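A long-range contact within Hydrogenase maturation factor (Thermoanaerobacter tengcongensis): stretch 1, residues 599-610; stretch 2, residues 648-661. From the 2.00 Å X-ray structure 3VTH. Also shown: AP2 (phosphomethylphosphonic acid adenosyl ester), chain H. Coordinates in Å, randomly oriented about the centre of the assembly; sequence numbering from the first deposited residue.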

# COMPACT_ATOMS: atom_id res chain seq x y z
N ARG A 599 22.27 1.74 -4.92
CA ARG A 599 23.62 1.20 -4.87
C ARG A 599 24.59 2.20 -4.24
O ARG A 599 25.53 1.80 -3.55
CB ARG A 599 24.13 0.76 -6.26
CG ARG A 599 23.30 -0.34 -6.98
CD ARG A 599 23.25 -1.72 -6.28
NE ARG A 599 22.47 -1.66 -5.05
CZ ARG A 599 21.14 -1.79 -4.97
NH1 ARG A 599 20.41 -2.01 -6.06
NH2 ARG A 599 20.54 -1.68 -3.79
N PHE A 600 24.37 3.49 -4.51
CA PHE A 600 25.17 4.55 -3.86
C PHE A 600 25.06 4.41 -2.34
O PHE A 600 26.09 4.36 -1.63
CB PHE A 600 24.72 5.95 -4.34
CG PHE A 600 25.71 7.08 -4.10
CD1 PHE A 600 26.95 6.87 -3.49
CD2 PHE A 600 25.37 8.39 -4.47
CE1 PHE A 600 27.85 7.94 -3.27
CE2 PHE A 600 26.26 9.46 -4.25
CZ PHE A 600 27.50 9.23 -3.64
N PHE A 601 23.83 4.32 -1.83
CA PHE A 601 23.61 4.06 -0.40
C PHE A 601 24.31 2.79 0.07
O PHE A 601 24.97 2.82 1.11
CB PHE A 601 22.11 3.99 -0.07
CG PHE A 601 21.53 5.31 0.36
CD1 PHE A 601 21.12 5.51 1.68
CD2 PHE A 601 21.38 6.36 -0.56
CE1 PHE A 601 20.57 6.75 2.08
CE2 PHE A 601 20.84 7.59 -0.17
CZ PHE A 601 20.44 7.79 1.16
N ASP A 602 24.20 1.70 -0.69
CA ASP A 602 24.86 0.44 -0.29
C ASP A 602 26.39 0.58 -0.23
O ASP A 602 27.03 0.04 0.67
CB ASP A 602 24.49 -0.72 -1.21
CG ASP A 602 23.05 -1.21 -1.00
OD1 ASP A 602 22.41 -0.82 0.00
OD2 ASP A 602 22.57 -1.99 -1.85
N ALA A 603 26.95 1.30 -1.21
CA ALA A 603 28.41 1.56 -1.23
C ALA A 603 28.88 2.31 0.03
O ALA A 603 29.91 1.97 0.64
CB ALA A 603 28.79 2.33 -2.50
N VAL A 604 28.14 3.35 0.41
CA VAL A 604 28.43 4.10 1.64
C VAL A 604 28.34 3.21 2.87
O VAL A 604 29.24 3.21 3.72
CB VAL A 604 27.49 5.32 1.82
CG1 VAL A 604 27.72 6.00 3.19
CG2 VAL A 604 27.68 6.31 0.67
N ALA A 605 27.25 2.44 2.98
CA ALA A 605 27.05 1.59 4.17
C ALA A 605 28.20 0.58 4.36
O ALA A 605 28.69 0.38 5.48
CB ALA A 605 25.70 0.87 4.11
N ALA A 606 28.64 -0.02 3.25
CA ALA A 606 29.75 -0.98 3.25
C ALA A 606 31.08 -0.31 3.62
O ALA A 606 31.86 -0.85 4.41
CB ALA A 606 29.86 -1.67 1.88
N LEU A 607 31.31 0.86 3.04
CA LEU A 607 32.57 1.58 3.22
C LEU A 607 32.76 2.04 4.64
O LEU A 607 33.88 2.03 5.14
CB LEU A 607 32.66 2.77 2.27
CG LEU A 607 33.13 2.41 0.85
CD1 LEU A 607 32.91 3.58 -0.11
CD2 LEU A 607 34.61 1.97 0.86
N ILE A 608 31.68 2.47 5.29
CA ILE A 608 31.82 2.90 6.69
C ILE A 608 31.48 1.79 7.69
O ILE A 608 31.31 2.05 8.89
CB ILE A 608 31.11 4.24 6.98
CG1 ILE A 608 29.58 4.10 6.93
CG2 ILE A 608 31.59 5.32 5.97
CD1 ILE A 608 28.84 5.34 7.41
N GLY A 609 31.40 0.57 7.19
CA GLY A 609 31.25 -0.60 8.06
C GLY A 609 29.92 -0.74 8.76
O GLY A 609 29.85 -1.33 9.84
N VAL A 610 28.85 -0.24 8.16
CA VAL A 610 27.52 -0.46 8.67
C VAL A 610 27.15 -1.92 8.55
O VAL A 610 26.70 -2.51 9.46
CB VAL A 610 26.50 0.42 7.96
CG1 VAL A 610 25.09 0.06 8.30
CG2 VAL A 610 26.73 1.83 8.29
N ASP A 648 29.86 12.22 -10.32
CA ASP A 648 30.64 11.02 -10.03
C ASP A 648 30.58 10.69 -8.53
O ASP A 648 31.21 11.37 -7.71
CB ASP A 648 32.10 11.23 -10.50
CG ASP A 648 32.98 9.99 -10.32
OD1 ASP A 648 32.52 8.93 -9.82
OD2 ASP A 648 34.15 10.08 -10.72
N PRO A 649 29.82 9.63 -8.17
CA PRO A 649 29.69 9.25 -6.77
C PRO A 649 31.00 8.86 -6.10
O PRO A 649 31.10 9.01 -4.88
CB PRO A 649 28.73 8.06 -6.83
CG PRO A 649 28.85 7.54 -8.17
CD PRO A 649 29.07 8.72 -9.05
N GLU A 650 31.99 8.40 -6.86
CA GLU A 650 33.26 7.99 -6.24
C GLU A 650 34.01 9.16 -5.58
O GLU A 650 34.69 8.97 -4.58
CB GLU A 650 34.17 7.24 -7.22
CG GLU A 650 35.40 6.58 -6.56
CD GLU A 650 36.62 7.52 -6.42
OE1 GLU A 650 36.82 8.40 -7.29
OE2 GLU A 650 37.39 7.37 -5.43
N LEU A 651 33.90 10.37 -6.15
CA LEU A 651 34.52 11.57 -5.57
C LEU A 651 33.96 11.92 -4.18
O LEU A 651 34.68 12.45 -3.31
CB LEU A 651 34.36 12.75 -6.53
CG LEU A 651 35.02 12.57 -7.90
CD1 LEU A 651 34.77 13.77 -8.81
CD2 LEU A 651 36.53 12.32 -7.73
N ILE A 652 32.68 11.63 -4.00
CA ILE A 652 32.00 11.79 -2.72
C ILE A 652 32.43 10.66 -1.78
O ILE A 652 32.70 10.91 -0.60
CB ILE A 652 30.46 11.80 -2.93
CG1 ILE A 652 30.05 13.06 -3.70
CG2 ILE A 652 29.70 11.71 -1.59
CD1 ILE A 652 28.71 12.97 -4.35
N LEU A 653 32.52 9.43 -2.31
CA LEU A 653 33.00 8.29 -1.51
C LEU A 653 34.41 8.52 -0.97
O LEU A 653 34.72 8.09 0.14
CB LEU A 653 32.93 6.97 -2.29
CG LEU A 653 31.55 6.41 -2.67
CD1 LEU A 653 31.71 5.13 -3.49
CD2 LEU A 653 30.69 6.15 -1.44
N ARG A 654 35.26 9.22 -1.72
CA ARG A 654 36.61 9.59 -1.22
C ARG A 654 36.57 10.38 0.07
O ARG A 654 37.33 10.09 0.98
CB ARG A 654 37.36 10.43 -2.24
CG ARG A 654 37.99 9.62 -3.31
CD ARG A 654 38.93 10.42 -4.16
NE ARG A 654 38.89 9.89 -5.52
CZ ARG A 654 39.54 10.41 -6.55
NH1 ARG A 654 40.31 11.48 -6.38
NH2 ARG A 654 39.43 9.85 -7.75
N GLN A 655 35.69 11.39 0.13
CA GLN A 655 35.56 12.24 1.32
C GLN A 655 34.92 11.48 2.49
O GLN A 655 35.30 11.67 3.64
CB GLN A 655 34.73 13.49 0.99
CG GLN A 655 35.36 14.44 -0.08
CD GLN A 655 34.31 15.31 -0.73
OE1 GLN A 655 33.86 15.03 -1.86
NE2 GLN A 655 33.86 16.32 -0.02
N ILE A 656 33.96 10.62 2.18
CA ILE A 656 33.32 9.76 3.19
C ILE A 656 34.34 8.83 3.86
O ILE A 656 34.37 8.74 5.09
CB ILE A 656 32.19 8.93 2.58
CG1 ILE A 656 30.97 9.81 2.34
CG2 ILE A 656 31.82 7.75 3.49
CD1 ILE A 656 29.90 9.19 1.44
N TYR A 657 35.15 8.15 3.04
CA TYR A 657 36.21 7.28 3.55
C TYR A 657 37.27 8.07 4.34
O TYR A 657 37.80 7.57 5.34
CB TYR A 657 36.84 6.47 2.42
CG TYR A 657 38.02 5.60 2.83
CD1 TYR A 657 37.83 4.32 3.37
CD2 TYR A 657 39.32 6.05 2.67
CE1 TYR A 657 38.93 3.51 3.74
CE2 TYR A 657 40.42 5.27 3.03
CZ TYR A 657 40.22 4.00 3.57
OH TYR A 657 41.35 3.27 3.93
N GLU A 658 37.57 9.28 3.89
CA GLU A 658 38.49 10.15 4.62
C GLU A 658 37.95 10.47 6.01
O GLU A 658 38.69 10.42 6.99
CB GLU A 658 38.75 11.45 3.86
CG GLU A 658 39.74 11.34 2.72
CD GLU A 658 40.19 12.71 2.24
OE1 GLU A 658 39.33 13.46 1.72
OE2 GLU A 658 41.38 13.03 2.40
N ASP A 659 36.66 10.81 6.07
CA ASP A 659 36.01 11.07 7.35
C ASP A 659 36.07 9.84 8.25
O ASP A 659 36.31 9.95 9.44
CB ASP A 659 34.57 11.54 7.17
CG ASP A 659 34.47 13.03 6.83
OD1 ASP A 659 35.50 13.71 6.76
OD2 ASP A 659 33.35 13.53 6.64
N TYR A 660 35.88 8.68 7.64
CA TYR A 660 35.83 7.42 8.37
C TYR A 660 37.19 7.08 8.98
O TYR A 660 37.28 6.74 10.16
CB TYR A 660 35.34 6.29 7.45
CG TYR A 660 35.23 4.94 8.12
CD1 TYR A 660 34.35 4.75 9.19
CD2 TYR A 660 35.97 3.85 7.67
CE1 TYR A 660 34.24 3.51 9.81
CE2 TYR A 660 35.86 2.60 8.30
CZ TYR A 660 34.99 2.44 9.36
OH TYR A 660 34.86 1.21 9.98
N MET A 661 38.24 7.20 8.16
CA MET A 661 39.61 6.98 8.61
C MET A 661 40.03 7.92 9.75
O MET A 661 40.81 7.54 10.60
CB MET A 661 40.60 7.12 7.44
CG MET A 661 40.54 5.96 6.45
SD MET A 661 40.46 4.33 7.24
CE MET A 661 42.18 4.03 7.60
PB AP2 H . 13.77 -0.88 -7.92
O1B AP2 H . 15.01 -0.35 -7.25
O2B AP2 H . 13.09 0.04 -8.89
O3B AP2 H . 13.95 -2.29 -8.41
C3A AP2 H . 12.62 -1.05 -6.53
PA AP2 H . 12.10 0.51 -5.76
O1A AP2 H . 10.99 0.01 -4.84
O2A AP2 H . 11.82 1.65 -6.71
O5' AP2 H . 13.37 0.98 -4.89
C5' AP2 H . 13.70 0.21 -3.74
C4' AP2 H . 15.10 0.64 -3.36
O4' AP2 H . 15.06 1.94 -2.77
C3' AP2 H . 15.72 -0.25 -2.30
O3' AP2 H . 16.23 -1.45 -2.88
C2' AP2 H . 16.80 0.68 -1.77
O2' AP2 H . 17.91 0.58 -2.67
C1' AP2 H . 16.14 2.06 -1.84
N9 AP2 H . 15.69 2.41 -0.46
C8 AP2 H . 14.74 1.78 0.28
N7 AP2 H . 14.63 2.33 1.52
C5 AP2 H . 15.51 3.34 1.59
C6 AP2 H . 15.92 4.34 2.61
N6 AP2 H . 15.33 4.38 3.83
N1 AP2 H . 16.90 5.22 2.27
C2 AP2 H . 17.49 5.22 1.05
N3 AP2 H . 17.18 4.33 0.09
C4 AP2 H . 16.22 3.38 0.29

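Two helices, 599-607 and 649-661, run side by side in nearly the same direction, their axes 23° apart and 10.5 Å away at closest approach. No hydrogen bond crosses between the stretches; most of the helical backbone bonds are made locally, and what joins the two is apolar packing that buries 555 Å².

Leu653 is the centre of the contact. Its CA-to-CB bond points toward the first helix, and with chi1 m and chi2 t, the commonest leucine conformation, its side chain becomes a knob set among Phe600, Ala603, Val604 and Leu607. These four residues, spaced i, i+3, i+4 and i+7, line one side of a helix. Leu653 CD2 lies 3.8 Å from Phe600 CE1, 3.7 Å from Val604 CG2 and 3.6 Å from Leu607 CD1, while Leu653 CD1 is 4.2 Å from Ala603 CB. Ala603 also points toward the partner, and its lone methyl suits a floor beneath a branched knob. Leu607 leaves its backbone sideways, but chi1 m and chi2 t bring its end nearer to the other helix.

Phe600 likewise starts sideways; its t rotamer carries the ring across to the start of the second helix. There Pro649 CB stands over one face, 3.6 Å from the ring centroid and 13° off its normal, a CH-pi contact in which the proline's aliphatic ring meets the aromatic pi cloud. Leu653 CD2 and Ile652 CG2 lie at the ring's edge. Proline fits the first turn because its missing amide hydrogen costs no helical bond there, and Asp648 caps that turn by accepting from Glu650 N at OD1, 3.1 Å away.

Farther along, Val604 (t) places CG2 3.7 Å from Ile656 CD1, and Ile656 CG2 meets Ile608 CG2 at 3.5 Å. In these beta-branched side chains the CG2 methyls lie close to the backbone, well suited to filling space between helices, while Ile656 CD1 reaches out to Val604. Ile608 is the first residue to leave helical phi/psi, and its chi1 is p, a value uncommon for isoleucine within helices. Its CA lies 4.0 Å from the centroid of the Tyr660 ring, 9° off the normal, so the t rotamer of Tyr660 lays an aromatic face against the turn. Gly609 follows at phi 70°, where glycine is favoured; a CB there would lie a tight 3.2 Å from Tyr660 OH.

Charged groups pair within their own helices: Arg599 NH2 with Asp602 OD2 at 2.8 Å, and Arg654 NE with Glu650 OE2 at 2.9 Å. Phe601 points away from the contact and lays its ring against AP2, with CE1 3.6 Å from the ligand's C2.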